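Local atomic coordinates of probable protein phosphatase 2C 50 (Oryza sativa subsp. japonica, PDB entry 5ZCG), a protein that probably removes phosphate from serine and threonine residues of proteins as a magnesium-dependent phosphatase of the PP2C family. Residues A[17-22]-A[58-63]; A[66-71]-A[140-145]. The protein carries 5 engineered substitutions. All blocks are in the same frame, centred on the assembly; numbering follows the deposited sequence.

Contact 1. Residues A[17-22]-A[58-63]; sequences EDASAA and GVFDGH. With MG (magnesium ion), chain F; MG (magnesium ion), chain E.
Asp18 and Asp61 face each other across two antiparallel strands, 18-22 and 58-63, and illustrate how a sheet can place acids at a metal centre. Their carboxylates cross obliquely, planes 71° apart, with Asp18 OD1 3.2 Å from Asp61 OD1: two acceptors, not a bond. Asp61 CG stands anti to its backbone N (chi1 -180°), and its oxygens are divided between the magnesium ions: OD1 binds one at 2.2 Å and OD2 the other, shared with Asp249 and Asp311, at 2.3 Å. One water is bound to both ions, 2.1 Å from each. Asp18 works from the second shell: its OD1 probably accepts a hydrogen bond from a water on the ion of Asp61 OD2, while its OD2 is held by Ser248 and Thr314. Glu17 is linked to the other ion through a water, OE2 accepting its 2.6 Å hydrogen bond; OE2 is also hydrogen-bonded to a polar side chain of another protein's chain. On the reverse face, beside helix 67-91, the Phe60 ring meets Ala21 CB at its edge, 3.8 Å from CE2, while the Gly58 backbone lies against one ring face. An alanine in place of Phe60 would probably open a gap between Ala21, Gly58 and the helix. Paired bonds Ala19-Phe60 and Ala21-Gly58 fix the register; Gly62 N to Glu17 O, 3.0 Å and bent to 141°, extends it, while Gly62 O binds the ion held by Asp61 OD1. With two carboxylates this close, the cations are likely to offset their repulsion and polarise the shared water, as proposed for the PP2C nucleophile.

Contact 2. Residues A[66-71]-A[140-145]; sequences AEVANY and ENVGST
Val68 lies against Val142, Gly143 and Ser144 where the start of helix 67-91 packs on strand 143-151, a helix-on-sheet layer of the PP2C alpha-beta sandwich. Its CB sits 3.9 Å from Gly143 C, over the backbone of a residue with no side chain. From there the two methyls part. CG1, anti to the backbone N (chi1 176°), reaches Ser144 CB at 3.8 Å, whereas CG2 turns to Val142 and touches its CG1 at 3.6 Å; the two side chains lie alongside, running opposite ways. Val142 CG1 also meets the carboxylate of Glu67, whose chain bends at chi2 to bring OE2 within 3.7 Å of that methyl. Beside it Ala69 rests on Ser144, and Val68 also touches Val118 of helix 99-118. No direct hydrogen bond joins 66-71 to 140-145. Instead a water accepts from Ala69 N at 3.0 Å and donates to Gly143 O, bridging the two backbones. Ser144 OG, although it packs 3.7 Å from Ala69 CB, donates its hydrogen bond to the next residue, at Thr145 O, 2.6 Å away, where it lies in the carbonyl plane on a lone pair.

Overall arrangement
Contacts 1 and 2 lie in series along the chain, their centres about 9 Å apart, and strand 53-63 is followed, after a short connection, by helix 67-91, so the chain passes from one to the other. They also meet edge to edge in one sheet: Asp61 O is 2.8 Å from Thr145 N and His63 N is 3.0 Å from Gly143 O, both probable hydrogen bonds. Strand 53-63 thus lies between strands 18-28 and 143-151. Contact 1 holds magnesium ligands, whereas contact 2 is packing behind them, the Ala69 side chain about 7 Å from a magnesium ion. A bound abscisic acid is more distant, about 12 Å from the His63 side chain and about 13 Å from that of Val142.

Contact 1. Residues A[17-22]-A[58-63]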
loop_
_atom_site.group_PDB
_atom_site.type_symbol
_atom_site.label_atom_id
_atom_site.label_comp_id
_atom_site.label_asym_id
_atom_site.label_seq_id
_atom_site.Cartn_x
_atom_site.Cartn_y
_atom_site.Cartn_z
ATOM N N GLU A 17 5.116 7.029 -7.453
ATOM C CA GLU A 17 4.766 6.684 -6.083
ATOM C C GLU A 17 5.579 5.521 -5.539
ATOM O O GLU A 17 5.325 5.081 -4.411
ATOM C CB GLU A 17 3.270 6.366 -5.976
ATOM C CG GLU A 17 2.388 7.526 -6.422
ATOM C CD GLU A 17 0.914 7.181 -6.405
ATOM O OE1 GLU A 17 0.090 8.119 -6.387
ATOM O OE2 GLU A 17 0.579 5.977 -6.412
ATOM N N ASP A 18 6.525 5.000 -6.312
ATOM C CA ASP A 18 7.520 4.079 -5.790
ATOM C C ASP A 18 8.591 4.868 -5.049
ATOM O O ASP A 18 8.926 5.999 -5.419
ATOM C CB ASP A 18 8.180 3.295 -6.929
ATOM C CG ASP A 18 7.420 2.040 -7.323
ATOM O OD1 ASP A 18 6.251 1.873 -6.918
ATOM O OD2 ASP A 18 8.002 1.224 -8.071
ATOM N N ALA A 19 9.126 4.264 -3.988
ATOM C CA ALA A 19 10.278 4.795 -3.277
ATOM C C ALA A 19 11.240 3.651 -2.998
ATOM O O ALA A 19 10.867 2.473 -3.033
ATOM C CB ALA A 19 9.878 5.488 -1.967
ATOM N N SER A 20 12.490 4.009 -2.712
ATOM C CA SER A 20 13.497 2.999 -2.438
ATOM C C SER A 20 14.503 3.543 -1.436
ATOM O O SER A 20 14.644 4.755 -1.255
ATOM C CB SER A 20 14.195 2.550 -3.726
ATOM O OG SER A 20 15.024 3.578 -4.231
ATOM N N ALA A 21 15.199 2.623 -0.780
ATOM C CA ALA A 21 16.204 2.967 0.215
ATOM C C ALA A 21 17.389 2.027 0.080
ATOM O O ALA A 21 17.213 0.831 -0.166
ATOM C CB ALA A 21 15.643 2.891 1.642
ATOM N N ALA A 22 18.589 2.581 0.241
ATOM C CA ALA A 22 19.823 1.806 0.287
ATOM C C ALA A 22 20.741 2.492 1.286
ATOM O O ALA A 22 21.293 3.558 0.997
ATOM C CB ALA A 22 20.475 1.708 -1.089
ATOM N N GLY A 58 15.625 -1.468 0.531
ATOM C CA GLY A 58 14.182 -1.531 0.613
ATOM C C GLY A 58 13.486 -0.957 -0.599
ATOM O O GLY A 58 13.938 0.037 -1.172
ATOM N N VAL A 59 12.375 -1.573 -0.986
ATOM C CA VAL A 59 11.507 -1.049 -2.031
ATOM C C VAL A 59 10.115 -0.889 -1.441
ATOM O O VAL A 59 9.578 -1.824 -0.826
ATOM C CB VAL A 59 11.493 -1.955 -3.276
ATOM C CG1 VAL A 59 10.386 -1.531 -4.251
ATOM C CG2 VAL A 59 12.860 -1.919 -3.960
ATOM N N PHE A 60 9.537 0.301 -1.626
ATOM C CA PHE A 60 8.264 0.684 -1.027
ATOM C C PHE A 60 7.350 1.168 -2.143
ATOM O O PHE A 60 7.561 2.247 -2.702
ATOM C CB PHE A 60 8.470 1.765 0.031
ATOM C CG PHE A 60 9.692 1.544 0.880
ATOM C CD1 PHE A 60 9.660 0.660 1.944
ATOM C CD2 PHE A 60 10.882 2.192 0.588
ATOM C CE1 PHE A 60 10.783 0.437 2.716
ATOM C CE2 PHE A 60 12.009 1.975 1.353
ATOM C CZ PHE A 60 11.960 1.097 2.422
ATOM N N ASP A 61 6.335 0.381 -2.457
ATOM C CA ASP A 61 5.419 0.669 -3.556
ATOM C C ASP A 61 4.198 1.361 -2.955
ATOM O O ASP A 61 3.346 0.718 -2.342
ATOM C CB ASP A 61 5.078 -0.628 -4.285
ATOM C CG ASP A 61 4.127 -0.436 -5.450
ATOM O OD1 ASP A 61 3.568 0.667 -5.635
ATOM O OD2 ASP A 61 3.944 -1.423 -6.191
ATOM N N GLY A 62 4.123 2.679 -3.130
ATOM C CA GLY A 62 3.003 3.429 -2.598
ATOM C C GLY A 62 1.784 3.381 -3.505
ATOM O O GLY A 62 1.889 3.237 -4.721
ATOM N N HIS A 63 0.609 3.452 -2.881
ATOM C CA HIS A 63 -0.669 3.611 -3.565
ATOM C C HIS A 63 -1.474 4.676 -2.831
ATOM O O HIS A 63 -1.263 4.931 -1.641
ATOM C CB HIS A 63 -1.458 2.293 -3.640
ATOM C CG HIS A 63 -1.625 1.612 -2.319
ATOM N ND1 HIS A 63 -0.789 0.603 -1.891
ATOM C CD2 HIS A 63 -2.522 1.806 -1.323
ATOM C CE1 HIS A 63 -1.165 0.201 -0.691
ATOM N NE2 HIS A 63 -2.215 0.914 -0.323
HETATM MG MG MG F . 2.107 2.117 -6.526
HETATM MG MG MG E . 3.188 -0.987 -8.302
HETATM O O HOH W 1 1.024 3.792 -7.657
HETATM O O HOH W 2 5.153 -0.343 -8.743
HETATM O O HOH W 3 1.394 -1.505 -7.929
HETATM O O HOH W 4 2.294 0.861 -8.193
HETATM O O HOH W 5 0.405 0.657 -6.593
#

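Contact 2. Residues A[66-71]-A[140-145]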
loop_
_atom_site.group_PDB
_atom_site.type_symbol
_atom_site.label_atom_id
_atom_site.label_comp_id
_atom_site.label_asym_id
_atom_site.label_seq_id
_atom_site.Cartn_x
_atom_site.Cartn_y
_atom_site.Cartn_z
ATOM N N ALA A 66 2.216 9.169 -2.800
ATOM C CA ALA A 66 3.608 8.810 -2.561
ATOM C C ALA A 66 4.033 8.980 -1.102
ATOM O O ALA A 66 5.156 8.600 -0.753
ATOM C CB ALA A 66 4.530 9.640 -3.455
ATOM N N GLU A 67 3.157 9.490 -0.232
ATOM C CA GLU A 67 3.625 9.976 1.063
ATOM C C GLU A 67 4.009 8.836 1.999
ATOM O O GLU A 67 4.981 8.954 2.754
ATOM C CB GLU A 67 2.551 10.848 1.716
ATOM C CG GLU A 67 2.219 12.131 0.965
ATOM C CD GLU A 67 1.204 11.914 -0.145
ATOM O OE1 GLU A 67 1.177 12.727 -1.090
ATOM O OE2 GLU A 67 0.438 10.929 -0.075
ATOM N N VAL A 68 3.284 7.719 1.957
ATOM C CA VAL A 68 3.623 6.608 2.845
ATOM C C VAL A 68 4.858 5.866 2.342
ATOM O O VAL A 68 5.706 5.448 3.134
ATOM C CB VAL A 68 2.415 5.671 3.028
ATOM C CG1 VAL A 68 2.790 4.454 3.872
ATOM C CG2 VAL A 68 1.260 6.422 3.674
ATOM N N ALA A 69 5.000 5.716 1.024
ATOM C CA ALA A 69 6.222 5.115 0.491
ATOM C C ALA A 69 7.454 5.943 0.849
ATOM O O ALA A 69 8.498 5.394 1.228
ATOM C CB ALA A 69 6.103 4.945 -1.025
ATOM N N ASN A 70 7.348 7.272 0.744
ATOM C CA ASN A 70 8.466 8.141 1.103
ATOM C C ASN A 70 8.738 8.104 2.598
ATOM O O ASN A 70 9.904 8.107 3.028
ATOM C CB ASN A 70 8.181 9.574 0.657
ATOM C CG ASN A 70 8.247 9.737 -0.847
ATOM O OD1 ASN A 70 8.803 8.893 -1.546
ATOM N ND2 ASN A 70 7.673 10.820 -1.350
ATOM N N TYR A 71 7.676 8.066 3.405
ATOM C CA TYR A 71 7.866 7.947 4.844
ATOM C C TYR A 71 8.577 6.645 5.189
ATOM O O TYR A 71 9.440 6.617 6.073
ATOM C CB TYR A 71 6.524 8.038 5.570
ATOM C CG TYR A 71 6.687 8.208 7.061
ATOM C CD1 TYR A 71 6.935 9.459 7.612
ATOM C CD2 TYR A 71 6.618 7.115 7.914
ATOM C CE1 TYR A 71 7.101 9.617 8.970
ATOM C CE2 TYR A 71 6.783 7.264 9.283
ATOM C CZ TYR A 71 7.019 8.518 9.801
ATOM O OH TYR A 71 7.187 8.672 11.151
ATOM N N GLU A 140 -6.303 8.492 5.043
ATOM C CA GLU A 140 -6.470 7.121 5.508
ATOM C C GLU A 140 -6.424 6.088 4.387
ATOM O O GLU A 140 -6.251 4.897 4.673
ATOM C CB GLU A 140 -7.771 6.988 6.314
ATOM C CG GLU A 140 -9.075 7.189 5.580
ATOM C CD GLU A 140 -10.274 6.817 6.448
ATOM O OE1 GLU A 140 -10.064 6.432 7.619
ATOM O OE2 GLU A 140 -11.423 6.905 5.963
ATOM N N ASN A 141 -6.563 6.499 3.123
ATOM C CA ASN A 141 -6.498 5.573 1.998
ATOM C C ASN A 141 -5.164 5.648 1.263
ATOM O O ASN A 141 -5.092 5.334 0.070
ATOM C CB ASN A 141 -7.655 5.817 1.030
ATOM C CG ASN A 141 -7.661 7.223 0.467
ATOM O OD1 ASN A 141 -6.896 8.083 0.900
ATOM N ND2 ASN A 141 -8.540 7.469 -0.499
ATOM N N VAL A 142 -4.098 6.051 1.951
ATOM C CA VAL A 142 -2.756 6.073 1.385
ATOM C C VAL A 142 -1.951 4.976 2.064
ATOM O O VAL A 142 -2.005 4.829 3.291
ATOM C CB VAL A 142 -2.088 7.446 1.561
ATOM C CG1 VAL A 142 -0.753 7.491 0.828
ATOM C CG2 VAL A 142 -3.011 8.555 1.060
ATOM N N GLY A 143 -1.206 4.208 1.270
ATOM C CA GLY A 143 -0.449 3.097 1.805
ATOM C C GLY A 143 0.804 2.819 1.003
ATOM O O GLY A 143 1.146 3.539 0.060
ATOM N N SER A 144 1.490 1.746 1.389
ATOM C CA SER A 144 2.679 1.344 0.658
ATOM C C SER A 144 3.013 -0.100 0.992
ATOM O O SER A 144 2.708 -0.586 2.084
ATOM C CB SER A 144 3.871 2.249 0.985
ATOM O OG SER A 144 5.058 1.745 0.398
ATOM N N THR A 145 3.613 -0.787 0.024
ATOM C CA THR A 145 4.292 -2.028 0.340
ATOM C C THR A 145 5.622 -1.714 1.003
ATOM O O THR A 145 6.077 -0.567 1.035
ATOM C CB THR A 145 4.537 -2.866 -0.910
ATOM O OG1 THR A 145 5.683 -2.352 -1.612
ATOM C CG2 THR A 145 3.335 -2.810 -1.822
HETATM O O HOH W 6 2.419 5.822 -0.403
#